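Local coordinates for response regulator aspartate phosphatase I (Bacillus subtilis subsp. subtilis, PDB 4I1A), which dephosphorylates the sporulation phosphotransferase Spo0F and activates expression, excision and transfer of the mobile element ICEBs1 by inactivating its repressor ImmR, at residues L198-A203 against Y234-E239; K238-A243 against T270-K275; T265-T270 against E338-E343. One frame throughout, in Å; residues are numbered along the deposited sequence.

Interaction 1 of 3, residues L198-A203 against Y234-E239; sequences LEYERA and YDELKE
The ring of Tyr200 and the side chain of Glu236 make the close part of this contact, which joins the start of helix 200-215 to the end of helix 220-236. Glu236 lays its aliphatic part over one face of the ring: CG stands 3.6 Å from the ring centroid, displaced toward the rim, in a CH-pi contact, and its closest ring atom is CE1 of Tyr200. Because the chain of Glu236 bends at chi2 (-67°), the carboxylate does not run out past the ring but folds along it, its plane only 20° from that of the ring. OE1 of Glu236 accordingly lies 3.7 Å from both CZ and CE2 of Tyr200, a packing contact of a polar atom. Beyond this ring face the packing thins. Leu237 offers one methyl, CD2, which comes 4.1 Å from CB of Tyr200, at the base of that side chain. The same methyl is 4.0 Å from OE1 of Glu201, whose exposed side chain crosses it at about a right angle on the solvent side. On its own side of the contact, Tyr200 also packs on Ile195 of helix 180-196. Each segment contains the positive-phi residue of a Schellman motif that closes a helix, Leu198 in one and Lys238 in the other. No hydrogen bond or salt bridge crosses between them. The chemistry implies a surface junction between helices 200-215 and 220-236, of the predicted TPR 3 and TPR 4, held by dispersion and CH-pi contact, with the acidic group of Glu236 lending its methylenes to the tyrosine face.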
loop_
_atom_site.group_PDB
_atom_site.type_symbol
_atom_site.label_atom_id
_atom_site.label_comp_id
_atom_site.label_asym_id
_atom_site.label_seq_id
_atom_site.Cartn_x
_atom_site.Cartn_y
_atom_site.Cartn_z
ATOM N N LEU A 198 -7.244 9.450 -1.841
ATOM C CA LEU A 198 -6.407 10.564 -1.375
ATOM C C LEU A 198 -6.922 11.207 -0.092
ATOM O O LEU A 198 -6.670 12.389 0.167
ATOM C CB LEU A 198 -6.253 11.634 -2.458
ATOM C CG LEU A 198 -5.890 11.172 -3.868
ATOM C CD1 LEU A 198 -5.613 12.386 -4.726
ATOM C CD2 LEU A 198 -4.710 10.206 -3.869
ATOM N N GLU A 199 -7.658 10.435 0.701
ATOM C CA GLU A 199 -8.112 10.901 2.010
ATOM C C GLU A 199 -7.102 10.487 3.076
ATOM O O GLU A 199 -7.410 9.677 3.953
ATOM C CB GLU A 199 -9.485 10.322 2.329
ATOM C CG GLU A 199 -10.611 10.877 1.475
ATOM C CD GLU A 199 -10.984 12.308 1.856
ATOM O OE1 GLU A 199 -11.719 12.963 1.084
ATOM O OE2 GLU A 199 -10.549 12.777 2.929
ATOM N N TYR A 200 -5.900 11.053 3.003
ATOM C CA TYR A 200 -4.793 10.603 3.838
ATOM C C TYR A 200 -4.968 10.910 5.317
ATOM O O TYR A 200 -4.478 10.174 6.174
ATOM C CB TYR A 200 -3.455 11.141 3.306
ATOM C CG TYR A 200 -3.031 10.475 2.005
ATOM C CD1 TYR A 200 -2.435 9.218 2.009
ATOM C CD2 TYR A 200 -3.233 11.098 0.777
ATOM C CE1 TYR A 200 -2.052 8.601 0.828
ATOM C CE2 TYR A 200 -2.853 10.488 -0.412
ATOM C CZ TYR A 200 -2.257 9.243 -0.383
ATOM O OH TYR A 200 -1.866 8.631 -1.563
ATOM N N GLU A 201 -5.680 11.985 5.615
ATOM C CA GLU A 201 -5.958 12.343 6.998
ATOM C C GLU A 201 -6.894 11.313 7.642
ATOM O O GLU A 201 -6.720 10.925 8.801
ATOM C CB GLU A 201 -6.583 13.739 7.049
ATOM C CG GLU A 201 -6.131 14.586 8.219
ATOM C CD GLU A 201 -6.095 16.059 7.868
ATOM O OE1 GLU A 201 -5.582 16.386 6.772
ATOM O OE2 GLU A 201 -6.585 16.882 8.675
ATOM N N ARG A 202 -7.889 10.869 6.883
ATOM C CA ARG A 202 -8.861 9.912 7.397
ATOM C C ARG A 202 -8.245 8.524 7.528
ATOM O O ARG A 202 -8.550 7.777 8.472
ATOM C CB ARG A 202 -10.107 9.886 6.509
ATOM C CG ARG A 202 -10.926 11.168 6.573
ATOM C CD ARG A 202 -12.110 11.107 5.620
ATOM N NE ARG A 202 -12.888 12.343 5.600
ATOM C CZ ARG A 202 -13.973 12.553 6.343
ATOM N NH1 ARG A 202 -14.403 11.606 7.173
ATOM N NH2 ARG A 202 -14.631 13.705 6.255
ATOM N N ALA A 203 -7.367 8.204 6.580
ATOM C CA ALA A 203 -6.626 6.949 6.585
ATOM C C ALA A 203 -5.647 6.884 7.766
ATOM O O ALA A 203 -5.471 5.832 8.381
ATOM C CB ALA A 203 -5.900 6.759 5.269
ATOM N N TYR A 234 1.772 10.016 6.872
ATOM C CA TYR A 234 2.479 11.209 7.318
ATOM C C TYR A 234 3.344 11.804 6.215
ATOM O O TYR A 234 3.385 13.021 6.047
ATOM C CB TYR A 234 3.319 10.891 8.549
ATOM C CG TYR A 234 2.574 11.036 9.871
ATOM C CD1 TYR A 234 1.689 12.088 10.086
ATOM C CD2 TYR A 234 2.776 10.133 10.904
ATOM C CE1 TYR A 234 1.021 12.229 11.290
ATOM C CE2 TYR A 234 2.113 10.265 12.110
ATOM C CZ TYR A 234 1.236 11.315 12.299
ATOM O OH TYR A 234 0.584 11.454 13.505
ATOM N N ASP A 235 4.015 10.940 5.455
ATOM C CA ASP A 235 4.824 11.357 4.309
ATOM C C ASP A 235 3.952 12.095 3.297
ATOM O O ASP A 235 4.336 13.142 2.773
ATOM C CB ASP A 235 5.503 10.129 3.655
ATOM C CG ASP A 235 6.192 10.458 2.333
ATOM O OD1 ASP A 235 6.844 11.515 2.239
ATOM O OD2 ASP A 235 6.077 9.663 1.377
ATOM N N GLU A 236 2.778 11.536 3.027
ATOM C CA GLU A 236 1.803 12.168 2.147
ATOM C C GLU A 236 1.299 13.493 2.705
ATOM O O GLU A 236 1.027 14.426 1.954
ATOM C CB GLU A 236 0.611 11.231 1.916
ATOM C CG GLU A 236 0.958 10.004 1.103
ATOM C CD GLU A 236 1.325 10.351 -0.327
ATOM O OE1 GLU A 236 0.771 11.341 -0.859
ATOM O OE2 GLU A 236 2.169 9.637 -0.915
ATOM N N LEU A 237 1.165 13.570 4.022
ATOM C CA LEU A 237 0.684 14.787 4.654
ATOM C C LEU A 237 1.833 15.761 4.865
ATOM O O LEU A 237 1.653 16.844 5.418
ATOM C CB LEU A 237 0.000 14.461 5.979
ATOM C CG LEU A 237 -1.324 13.708 5.853
ATOM C CD1 LEU A 237 -1.797 13.230 7.220
ATOM C CD2 LEU A 237 -2.388 14.592 5.171
ATOM N N LYS A 238 3.018 15.352 4.426
ATOM C CA LYS A 238 4.228 16.158 4.528
ATOM C C LYS A 238 4.659 16.482 5.964
ATOM O O LYS A 238 5.426 17.425 6.194
ATOM C CB LYS A 238 4.110 17.419 3.664
ATOM C CG LYS A 238 3.605 17.106 2.267
ATOM C CD LYS A 238 3.832 18.233 1.286
ATOM C CE LYS A 238 3.370 17.812 -0.108
ATOM N NZ LYS A 238 3.880 16.454 -0.498
ATOM N N GLU A 239 4.185 15.703 6.933
ATOM C CA GLU A 239 4.809 15.748 8.244
ATOM C C GLU A 239 5.898 14.676 8.331
ATOM O O GLU A 239 5.711 13.603 8.909
ATOM C CB GLU A 239 3.808 15.648 9.394
ATOM C CG GLU A 239 4.246 16.486 10.624
ATOM C CD GLU A 239 5.742 16.334 10.970
ATOM O OE1 GLU A 239 6.590 17.075 10.413
ATOM O OE2 GLU A 239 6.075 15.462 11.800
#

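Interaction 2 of 3, residues K238-A243 against T270-K275; sequences KEYKKA and TYVEAK
Tyr240 and Val272 bring the backbones closest, with CA atoms 6.0 Å apart where the first turn of helix 240-257 meets the C-terminal part of the helix that holds residues 270-275. The side chains meet along that line. Val272 turns CG1 anti to its backbone N (chi1 159°), which sets this methyl 3.6 Å from the carbonyl O of Tyr240 and also against that residue's CB. Its other methyl, CG2, packs on CB of Ala243, 4.2 Å away, one turn further along. The phenol ring reaches across to Lys275, whose extended chain crosses it at about a right angle. CB of Lys275 lies over one ring face in a CH-pi contact, 4.3 Å from the centroid, while CD of the lysine passes 3.5 Å from OH of Tyr240. The opposite face is covered by CA of Lys238, so each face has a neighbour near its rim. At the phenol end a water in the ring plane lies 2.7 Å from OH of Tyr240 and accepts from both Lys238 NZ, at 2.9 Å, and Lys275 NZ. Lys275 NZ has its stronger partner in Asp235 of helix 220-236, with which it forms a salt bridge. At the start of helix 240-257, Glu239 is the N-cap, its OE2 accepting from Lys242 N at 2.7 Å from above the carboxylate plane. The contact thus joins a helix of the predicted TPR 4 to the next helix in the chain through hydrocarbon packing, with a water bridging two ammonium groups at its polar edge. The carboxylate of Asp235 probably offsets part of that positive charge.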
loop_
_atom_site.group_PDB
_atom_site.type_symbol
_atom_site.label_atom_id
_atom_site.label_comp_id
_atom_site.label_asym_id
_atom_site.label_seq_id
_atom_site.Cartn_x
_atom_site.Cartn_y
_atom_site.Cartn_z
ATOM N N LYS A 238 3.018 15.352 4.426
ATOM C CA LYS A 238 4.228 16.158 4.528
ATOM C C LYS A 238 4.659 16.482 5.964
ATOM O O LYS A 238 5.426 17.425 6.194
ATOM C CB LYS A 238 4.110 17.419 3.664
ATOM C CG LYS A 238 3.605 17.106 2.267
ATOM C CD LYS A 238 3.832 18.233 1.286
ATOM C CE LYS A 238 3.370 17.812 -0.108
ATOM N NZ LYS A 238 3.880 16.454 -0.498
ATOM N N GLU A 239 4.185 15.703 6.933
ATOM C CA GLU A 239 4.809 15.748 8.244
ATOM C C GLU A 239 5.898 14.676 8.331
ATOM O O GLU A 239 5.711 13.603 8.909
ATOM C CB GLU A 239 3.808 15.648 9.394
ATOM C CG GLU A 239 4.246 16.486 10.624
ATOM C CD GLU A 239 5.742 16.334 10.970
ATOM O OE1 GLU A 239 6.590 17.075 10.413
ATOM O OE2 GLU A 239 6.075 15.462 11.800
ATOM N N TYR A 240 7.046 15.011 7.754
ATOM C CA TYR A 240 8.156 14.092 7.587
ATOM C C TYR A 240 8.818 13.663 8.897
ATOM O O TYR A 240 9.346 12.555 8.987
ATOM C CB TYR A 240 9.184 14.720 6.651
ATOM C CG TYR A 240 8.628 15.056 5.282
ATOM C CD1 TYR A 240 7.825 14.153 4.594
ATOM C CD2 TYR A 240 8.905 16.282 4.678
ATOM C CE1 TYR A 240 7.311 14.461 3.338
ATOM C CE2 TYR A 240 8.396 16.601 3.425
ATOM C CZ TYR A 240 7.599 15.688 2.759
ATOM O OH TYR A 240 7.099 15.999 1.512
ATOM N N LYS A 241 8.801 14.527 9.908
ATOM C CA LYS A 241 9.398 14.172 11.198
ATOM C C LYS A 241 8.649 13.010 11.829
ATOM O O LYS A 241 9.255 12.017 12.234
ATOM C CB LYS A 241 9.432 15.363 12.159
ATOM C CG LYS A 241 10.620 16.286 11.951
ATOM C CD LYS A 241 10.641 17.390 13.000
ATOM C CE LYS A 241 12.037 17.966 13.176
ATOM N NZ LYS A 241 12.098 18.945 14.307
ATOM N N LYS A 242 7.328 13.126 11.896
ATOM C CA LYS A 242 6.517 12.043 12.433
ATOM C C LYS A 242 6.592 10.803 11.542
ATOM O O LYS A 242 6.658 9.682 12.046
ATOM C CB LYS A 242 5.068 12.491 12.676
ATOM C CG LYS A 242 4.920 13.340 13.941
ATOM C CD LYS A 242 3.470 13.577 14.351
ATOM C CE LYS A 242 2.921 14.854 13.732
ATOM N NZ LYS A 242 1.656 15.304 14.397
ATOM N N ALA A 243 6.604 11.012 10.227
ATOM C CA ALA A 243 6.735 9.911 9.273
ATOM C C ALA A 243 7.955 9.068 9.605
ATOM O O ALA A 243 7.869 7.851 9.725
ATOM C CB ALA A 243 6.818 10.439 7.829
ATOM N N THR A 270 14.075 6.407 3.246
ATOM C CA THR A 270 15.084 7.079 2.439
ATOM C C THR A 270 14.488 8.309 1.778
ATOM O O THR A 270 15.062 9.407 1.811
ATOM C CB THR A 270 15.621 6.161 1.312
ATOM O OG1 THR A 270 16.163 4.960 1.874
ATOM C CG2 THR A 270 16.693 6.877 0.498
ATOM N N TYR A 271 13.332 8.113 1.159
ATOM C CA TYR A 271 12.689 9.189 0.425
ATOM C C TYR A 271 12.298 10.345 1.354
ATOM O O TYR A 271 12.568 11.512 1.051
ATOM C CB TYR A 271 11.473 8.654 -0.330
ATOM C CG TYR A 271 11.060 9.514 -1.492
ATOM C CD1 TYR A 271 11.787 10.653 -1.837
ATOM C CD2 TYR A 271 9.944 9.192 -2.247
ATOM C CE1 TYR A 271 11.402 11.444 -2.906
ATOM C CE2 TYR A 271 9.554 9.966 -3.309
ATOM C CZ TYR A 271 10.282 11.090 -3.637
ATOM O OH TYR A 271 9.873 11.852 -4.698
ATOM N N VAL A 272 11.673 10.008 2.483
ATOM C CA VAL A 272 11.275 11.001 3.475
ATOM C C VAL A 272 12.449 11.887 3.918
ATOM O O VAL A 272 12.320 13.112 4.018
ATOM C CB VAL A 272 10.595 10.326 4.695
ATOM C CG1 VAL A 272 10.643 11.215 5.926
ATOM C CG2 VAL A 272 9.170 9.956 4.351
ATOM N N GLU A 273 13.595 11.268 4.162
ATOM C CA GLU A 273 14.770 12.005 4.622
ATOM C C GLU A 273 15.359 12.882 3.522
ATOM O O GLU A 273 15.848 13.985 3.783
ATOM C CB GLU A 273 15.827 11.040 5.165
ATOM C CG GLU A 273 15.432 10.360 6.477
ATOM C CD GLU A 273 15.286 11.352 7.621
ATOM O OE1 GLU A 273 16.062 12.326 7.658
ATOM O OE2 GLU A 273 14.399 11.171 8.487
ATOM N N ALA A 274 15.318 12.378 2.293
ATOM C CA ALA A 274 15.748 13.141 1.128
ATOM C C ALA A 274 14.877 14.390 0.931
ATOM O O ALA A 274 15.385 15.471 0.620
ATOM C CB ALA A 274 15.706 12.263 -0.110
ATOM N N LYS A 275 13.567 14.240 1.118
ATOM C CA LYS A 275 12.649 15.370 0.988
ATOM C C LYS A 275 12.907 16.458 2.033
ATOM O O LYS A 275 12.518 17.604 1.835
ATOM C CB LYS A 275 11.192 14.915 1.079
ATOM C CG LYS A 275 10.695 14.052 -0.068
ATOM C CD LYS A 275 9.262 13.630 0.209
ATOM C CE LYS A 275 8.862 12.420 -0.594
ATOM N NZ LYS A 275 7.407 12.149 -0.429
HETATM O O HOH W 1 5.346 14.210 0.489
#

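Interaction 3 of 3, residues T265-T270 against E338-E343; sequences TLFTLT and ENFSIE
Phe267 swings its ring out from helix 261-275 with CG anti to the backbone N (chi1 174°), while the ring of Phe340 is set beside its backbone N (chi1 -84°), and the two rings reach toward each other from opposite directions. They meet rim to rim: CZ of Phe267 comes 3.4 Å from CE1 of Phe340, and CE2 of Phe267 lies 3.5 Å from CZ of Phe340. The centroids are 5.6 Å apart with the planes inclined at 64°, yet neither ring lies over the face of the other, so this is not a T-shaped stack. From the side of Phe267, CE1 of Phe340 sits at the ring edge, near its plane. No other side chains touch between the two segments, and the contact is wholly apolar. Further along the same helix as Phe267, Thr270 turns its hydroxyl back onto the helix, donating from OG1 to Leu266 O at 2.6 Å; that carbonyl also accepts from Thr270 N, on the other face of its plane. Phe267 has a second aromatic partner in Phe305 of helix 299-313, an edge-to-face pair, and packs on Leu308 of the same helix. Phe340 belongs to helix 334-351, in the predicted TPR 6, which also packs on helix 354-373 through Ser341 and Ile342. The pair links helices 261-275 and 334-351, far apart in sequence, within an all-helical repeat domain; on helix 261-275, Leu266 and Leu269 pack on helices 240-257 and 279-295.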
loop_
_atom_site.group_PDB
_atom_site.type_symbol
_atom_site.label_atom_id
_atom_site.label_comp_id
_atom_site.label_asym_id
_atom_site.label_seq_id
_atom_site.Cartn_x
_atom_site.Cartn_y
_atom_site.Cartn_z
ATOM N N THR A 265 9.737 -0.149 3.643
ATOM C CA THR A 265 9.960 0.732 4.779
ATOM C C THR A 265 11.281 1.512 4.644
ATOM O O THR A 265 11.338 2.701 4.953
ATOM C CB THR A 265 9.980 -0.103 6.082
ATOM O OG1 THR A 265 8.760 -0.839 6.182
ATOM C CG2 THR A 265 10.162 0.765 7.329
ATOM N N LEU A 266 12.347 0.845 4.201
ATOM C CA LEU A 266 13.628 1.532 4.015
ATOM C C LEU A 266 13.531 2.497 2.849
ATOM O O LEU A 266 14.129 3.576 2.851
ATOM C CB LEU A 266 14.778 0.537 3.786
ATOM C CG LEU A 266 15.283 -0.161 5.049
ATOM C CD1 LEU A 266 15.990 -1.467 4.693
ATOM C CD2 LEU A 266 16.202 0.776 5.861
ATOM N N PHE A 267 12.763 2.109 1.847
ATOM C CA PHE A 267 12.594 2.967 0.696
ATOM C C PHE A 267 11.907 4.264 1.110
ATOM O O PHE A 267 12.406 5.365 0.830
ATOM C CB PHE A 267 11.810 2.255 -0.411
ATOM C CG PHE A 267 11.476 3.151 -1.565
ATOM C CD1 PHE A 267 12.385 3.327 -2.600
ATOM C CD2 PHE A 267 10.274 3.861 -1.596
ATOM C CE1 PHE A 267 12.099 4.174 -3.659
ATOM C CE2 PHE A 267 9.982 4.716 -2.652
ATOM C CZ PHE A 267 10.895 4.870 -3.688
ATOM N N THR A 268 10.768 4.118 1.781
ATOM C CA THR A 268 9.967 5.254 2.239
ATOM C C THR A 268 10.771 6.137 3.191
ATOM O O THR A 268 10.721 7.366 3.114
ATOM C CB THR A 268 8.663 4.766 2.925
ATOM O OG1 THR A 268 8.048 3.768 2.100
ATOM C CG2 THR A 268 7.665 5.927 3.153
ATOM N N LEU A 269 11.528 5.499 4.077
ATOM C CA LEU A 269 12.399 6.211 5.001
ATOM C C LEU A 269 13.439 7.031 4.235
ATOM O O LEU A 269 13.646 8.212 4.525
ATOM C CB LEU A 269 13.079 5.214 5.943
ATOM C CG LEU A 269 13.825 5.731 7.176
ATOM C CD1 LEU A 269 13.026 6.787 7.921
ATOM C CD2 LEU A 269 14.141 4.570 8.102
ATOM N N THR A 270 14.075 6.407 3.246
ATOM C CA THR A 270 15.084 7.079 2.439
ATOM C C THR A 270 14.488 8.309 1.778
ATOM O O THR A 270 15.062 9.407 1.811
ATOM C CB THR A 270 15.621 6.161 1.312
ATOM O OG1 THR A 270 16.163 4.960 1.874
ATOM C CG2 THR A 270 16.693 6.877 0.498
ATOM N N GLU A 338 2.691 6.374 -12.511
ATOM C CA GLU A 338 1.906 7.588 -12.442
ATOM C C GLU A 338 2.275 8.405 -11.201
ATOM O O GLU A 338 2.585 9.589 -11.291
ATOM C CB GLU A 338 0.420 7.237 -12.428
ATOM C CG GLU A 338 -0.494 8.432 -12.307
ATOM C CD GLU A 338 -1.865 8.052 -11.761
ATOM O OE1 GLU A 338 -2.832 8.812 -11.975
ATOM O OE2 GLU A 338 -1.969 6.993 -11.102
ATOM N N ASN A 339 2.257 7.760 -10.044
ATOM C CA ASN A 339 2.571 8.442 -8.803
ATOM C C ASN A 339 4.014 8.948 -8.723
ATOM O O ASN A 339 4.250 10.103 -8.364
ATOM C CB ASN A 339 2.205 7.552 -7.601
ATOM C CG ASN A 339 0.697 7.291 -7.516
ATOM O OD1 ASN A 339 0.261 6.309 -6.915
ATOM N ND2 ASN A 339 -0.102 8.176 -8.129
ATOM N N PHE A 340 4.975 8.097 -9.074
ATOM C CA PHE A 340 6.377 8.496 -9.002
ATOM C C PHE A 340 6.764 9.555 -10.018
ATOM O O PHE A 340 7.551 10.457 -9.714
ATOM C CB PHE A 340 7.310 7.289 -9.097
ATOM C CG PHE A 340 7.512 6.608 -7.801
ATOM C CD1 PHE A 340 8.521 7.020 -6.951
ATOM C CD2 PHE A 340 6.671 5.574 -7.399
ATOM C CE1 PHE A 340 8.710 6.394 -5.720
ATOM C CE2 PHE A 340 6.848 4.941 -6.168
ATOM C CZ PHE A 340 7.872 5.355 -5.328
ATOM N N SER A 341 6.226 9.455 -11.226
ATOM C CA SER A 341 6.548 10.451 -12.242
ATOM C C SER A 341 6.003 11.847 -11.896
ATOM O O SER A 341 6.568 12.875 -12.315
ATOM C CB SER A 341 6.040 10.018 -13.612
ATOM O OG SER A 341 4.631 9.951 -13.639
ATOM N N ILE A 342 4.905 11.892 -11.147
ATOM C CA ILE A 342 4.409 13.175 -10.658
ATOM C C ILE A 342 5.381 13.763 -9.620
ATOM O O ILE A 342 5.694 14.962 -9.644
ATOM C CB ILE A 342 2.995 13.054 -10.057
ATOM C CG1 ILE A 342 1.950 12.879 -11.165
ATOM C CG2 ILE A 342 2.674 14.272 -9.160
ATOM C CD1 ILE A 342 0.562 12.402 -10.617
ATOM N N GLU A 343 5.855 12.920 -8.706
ATOM C CA GLU A 343 6.825 13.360 -7.706
ATOM C C GLU A 343 8.096 13.869 -8.375
ATOM O O GLU A 343 8.670 14.878 -7.966
ATOM C CB GLU A 343 7.166 12.218 -6.756
ATOM C CG GLU A 343 5.991 11.754 -5.919
ATOM C CD GLU A 343 6.247 11.921 -4.449
ATOM O OE1 GLU A 343 5.937 10.983 -3.680
ATOM O OE2 GLU A 343 6.775 12.989 -4.066
#

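How the interactions relate
Interactions 1 and 2 follow one another along the chain and share Lys238 and Glu239, in the turn between helices 220-236 and 240-257; the salt bridge from Asp235 to Lys275 ties them directly. Interaction 1 is a surface contact in which an acidic chain lies against a tyrosine, while interaction 2 is partly buried and mixes methyl packing with bridged ammonium groups. Interaction 3, also partly buried, is purely aromatic. It shares Thr270 and helix 261-275 with interaction 2, but where the first two join helices near in sequence, it reaches across 67 intervening residues. Interactions 2 and 3 also touch through Glu343, which lies near Tyr271 and makes a long, weak ion pair with Lys275.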